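PDB 3VA7: KLLA0E08119p, which probably catalyses the biotin-dependent, ATP-driven carboxylation of urea to urea-1-carboxylate, this chain being the urea carboxylase part of a longer bifunctional enzyme. Local coordinates for residues A[990-995]-A[1033-1038]. Numbering follows the deposited sequence.
With URE (urea), chain C.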
ATOM      1  N   GLY A 990      -5.755   6.907  15.421  1.00 26.86           N
ATOM      2  CA  GLY A 990      -5.067   7.831  14.488  1.00 25.73           C
ATOM      3  C   GLY A 990      -4.174   8.831  15.165  1.00 25.78           C
ATOM      4  O   GLY A 990      -4.117   9.974  14.742  1.00 26.06           O
ATOM      5  N   ASP A 991      -3.504   8.412  16.245  1.00 26.22           N
ATOM      6  CA  ASP A 991      -2.418   9.208  16.876  1.00 25.77           C
ATOM      7  C   ASP A 991      -1.053   8.510  16.653  1.00 25.33           C
ATOM      8  O   ASP A 991      -0.537   7.848  17.550  1.00 26.38           O
ATOM      9  CB  ASP A 991      -2.676   9.261  18.353  1.00 25.22           C
ATOM     10  CG  ASP A 991      -2.167  10.534  18.988  1.00 27.74           C
ATOM     11  OD1 ASP A 991      -1.227  11.180  18.432  1.00 30.63           O
ATOM     12  OD2 ASP A 991      -2.717  10.875  20.071  1.00 28.57           O
ATOM     13  N   VAL A 992      -0.491   8.583  15.459  1.00 23.67           N
ATOM     14  CA  VAL A 992      -0.971   9.440  14.372  1.00 22.26           C
ATOM     15  C   VAL A 992      -0.936   8.493  13.163  1.00 21.82           C
ATOM     16  O   VAL A 992       0.006   7.690  13.016  1.00 21.22           O
ATOM     17  CB  VAL A 992      -0.028  10.648  14.386  1.00 22.45           C
ATOM     18  CG1 VAL A 992       1.233  10.475  13.579  1.00 21.61           C
ATOM     19  CG2 VAL A 992      -0.692  11.937  14.292  1.00 21.54           C
ATOM     20  N   PHE A 993      -2.033   8.463  12.404  1.00 21.06           N
ATOM     21  CA  PHE A 993      -2.191   7.665  11.148  1.00 19.96           C
ATOM     22  C   PHE A 993      -2.558   6.250  11.355  1.00 19.54           C
ATOM     23  O   PHE A 993      -2.139   5.621  12.302  1.00 18.85           O
ATOM     24  CB  PHE A 993      -0.959   7.715  10.201  1.00 18.79           C
ATOM     25  CG  PHE A 993      -0.557   9.121   9.834  1.00 19.82           C
ATOM     26  CD1 PHE A 993       0.475   9.756  10.508  1.00 16.63           C
ATOM     27  CD2 PHE A 993      -1.287   9.843   8.853  1.00 20.48           C
ATOM     28  CE1 PHE A 993       0.800  11.077  10.208  1.00 18.95           C
ATOM     29  CE2 PHE A 993      -0.975  11.154   8.545  1.00 18.81           C
ATOM     30  CZ  PHE A 993       0.076  11.783   9.215  1.00 19.63           C
ATOM     31  N   LEU A 994      -3.265   5.748  10.358  1.00 19.96           N
ATOM     32  CA  LEU A 994      -3.718   4.376  10.237  1.00 19.95           C
ATOM     33  C   LEU A 994      -3.994   3.669  11.575  1.00 21.04           C
ATOM     34  O   LEU A 994      -3.356   2.701  11.936  1.00 21.41           O
ATOM     35  CB  LEU A 994      -2.783   3.620   9.318  1.00 19.04           C
ATOM     36  CG  LEU A 994      -2.360   4.415   8.058  1.00 18.46           C
ATOM     37  CD1 LEU A 994      -1.305   3.601   7.283  1.00 13.70           C
ATOM     38  CD2 LEU A 994      -3.475   4.829   7.130  1.00 14.47           C
ATOM     39  N   GLY A 995      -4.957   4.187  12.316  1.00 22.28           N
ATOM     40  CA  GLY A 995      -5.396   3.532  13.541  1.00 24.60           C
ATOM     41  C   GLY A 995      -4.390   3.451  14.690  1.00 25.43           C
ATOM     42  O   GLY A 995      -4.594   2.669  15.665  1.00 25.23           O
ATOM     43  N   CYS A1033       1.582   5.720  22.446  1.00 25.66           N
ATOM     44  CA  CYS A1033       1.149   5.463  21.060  1.00 24.67           C
ATOM     45  C   CYS A1033       2.018   4.413  20.371  1.00 24.03           C
ATOM     46  O   CYS A1033       3.162   4.176  20.777  1.00 23.61           O
ATOM     47  CB  CYS A1033       1.161   6.729  20.232  1.00 24.40           C
ATOM     48  SG  CYS A1033       2.800   7.217  19.667  1.00 29.27           S
ATOM     49  N   ILE A1034       1.448   3.754  19.369  1.00 23.26           N
ATOM     50  CA  ILE A1034       2.176   2.889  18.466  1.00 23.30           C
ATOM     51  C   ILE A1034       2.059   3.539  17.098  1.00 24.07           C
ATOM     52  O   ILE A1034       0.949   3.811  16.643  1.00 24.08           O
ATOM     53  CB  ILE A1034       1.585   1.494  18.410  1.00 22.20           C
ATOM     54  CG1 ILE A1034       1.767   0.822  19.762  1.00 20.39           C
ATOM     55  CG2 ILE A1034       2.248   0.712  17.335  1.00 20.47           C
ATOM     56  CD1 ILE A1034       0.982  -0.485  19.932  1.00 16.56           C
ATOM     57  N   TYR A1035       3.195   3.849  16.463  1.00 24.39           N
ATOM     58  CA  TYR A1035       3.160   4.496  15.135  1.00 23.64           C
ATOM     59  C   TYR A1035       2.845   3.425  14.088  1.00 24.15           C
ATOM     60  O   TYR A1035       3.722   2.662  13.700  1.00 24.25           O
ATOM     61  CB  TYR A1035       4.472   5.215  14.826  1.00 21.68           C
ATOM     62  CG  TYR A1035       4.721   6.454  15.649  1.00 20.63           C
ATOM     63  CD1 TYR A1035       5.344   6.359  16.890  1.00 20.52           C
ATOM     64  CD2 TYR A1035       4.351   7.729  15.211  1.00 19.59           C
ATOM     65  CE1 TYR A1035       5.595   7.467  17.693  1.00 16.13           C
ATOM     66  CE2 TYR A1035       4.610   8.902  16.040  1.00 16.95           C
ATOM     67  CZ  TYR A1035       5.226   8.726  17.288  1.00 18.80           C
ATOM     68  OH  TYR A1035       5.511   9.771  18.166  1.00 19.63           O
ATOM     69  N   ASN A1036       1.590   3.339  13.655  1.00 24.55           N
ATOM     70  CA  ASN A1036       1.209   2.253  12.720  1.00 25.15           C
ATOM     71  C   ASN A1036       1.767   2.377  11.304  1.00 24.87           C
ATOM     72  O   ASN A1036       1.725   1.398  10.557  1.00 25.06           O
ATOM     73  CB  ASN A1036      -0.315   2.021  12.658  1.00 24.42           C
ATOM     74  CG  ASN A1036      -0.851   1.405  13.912  1.00 26.00           C
ATOM     75  OD1 ASN A1036      -0.079   0.865  14.720  1.00 24.91           O
ATOM     76  ND2 ASN A1036      -2.193   1.448  14.089  1.00 26.75           N
ATOM     77  N   ALA A1037       2.258   3.560  10.929  1.00 24.56           N
ATOM     78  CA  ALA A1037       2.769   3.777   9.562  1.00 25.23           C
ATOM     79  C   ALA A1037       4.283   4.071   9.481  1.00 25.79           C
ATOM     80  O   ALA A1037       4.835   4.769  10.338  1.00 27.25           O
ATOM     81  CB  ALA A1037       2.008   4.889   8.914  1.00 24.53           C
ATOM     82  N   GLU A1038       4.917   3.582   8.424  1.00 25.59           N
ATOM     83  CA  GLU A1038       6.318   3.796   8.169  1.00 26.05           C
ATOM     84  C   GLU A1038       6.547   5.228   7.627  1.00 26.65           C
ATOM     85  O   GLU A1038       5.941   5.617   6.647  1.00 26.44           O
ATOM     86  CB  GLU A1038       6.787   2.769   7.141  1.00 24.93           C
ATOM     87  CG  GLU A1038       8.177   3.011   6.546  1.00 25.95           C
ATOM     88  CD  GLU A1038       9.295   3.028   7.593  1.00 29.13           C
ATOM     89  OE1 GLU A1038      10.178   3.873   7.433  1.00 26.94           O
ATOM     90  OE2 GLU A1038       9.287   2.228   8.585  1.00 32.47           O
TER
HETATM   91  C   URE C1902       2.447  11.477  17.900  1.00 40.09           C
HETATM   92  O   URE C1902       1.899  10.363  18.096  1.00 39.84           O
HETATM   93  N1  URE C1902       3.653  11.590  17.403  1.00 39.48           N
HETATM   94  N2  URE C1902       1.916  12.678  18.175  1.00 40.68           N
HETATM   95  O   HOH W   1       2.204   6.249  12.391  1.00 24.01           O
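Asn1036 reaches across to the backbone of Leu994 and ties the loop 990-995 to the turn that follows strand 1031-1034, a worked example of how one buried amide can join a ligand-binding loop to its neighbour. Its ND2 donates to Leu994 O at 2.7 Å, nearly straight at 163°, with the acceptor lying in the plane of the amide. CG sits beside the backbone N (chi1 -71°), which carries the amide over to the loop, while OD1 accepts from the backbone N of Ala1053, so both ends of the group are held and its rotation is fixed. With an alanine here, Leu994 O would probably lose its amide donor and Ala1053 N its acceptor, leaving the loop 990-995 less firmly tied to 1033-1038. Farther along, Leu994 CD1 meets the methyl CB of Ala1037 at 3.9 Å, and a water links the backbones, donating to Val992 O and accepting from Ala1037 N.

At the other end, the contact becomes a wall of the urea pocket. Val992, preceded by a cis peptide bond, brings CG1 obliquely to the Tyr1035 ring, 4.5 Å from CD2. Urea N1 lies at the ring edge, near its plane, and donates a weak, bent hydrogen bond (130°) to Tyr1035 OH at 2.7 Å, a hydroxyl also held by Arg1017 and the backbone N of Tyr1044. Asp991 and Cys1033 both come near the urea oxygen, and Cys1033 CB packs against Asp991 O at 3.4 Å. With the biotin group bound close to Val992, the loop 990-995 and the end of strand 1031-1034 with its following turn form part of the urea site of the carboxyltransferase domain, consistent with a place where urea meets the carboxyl-carrying biotin.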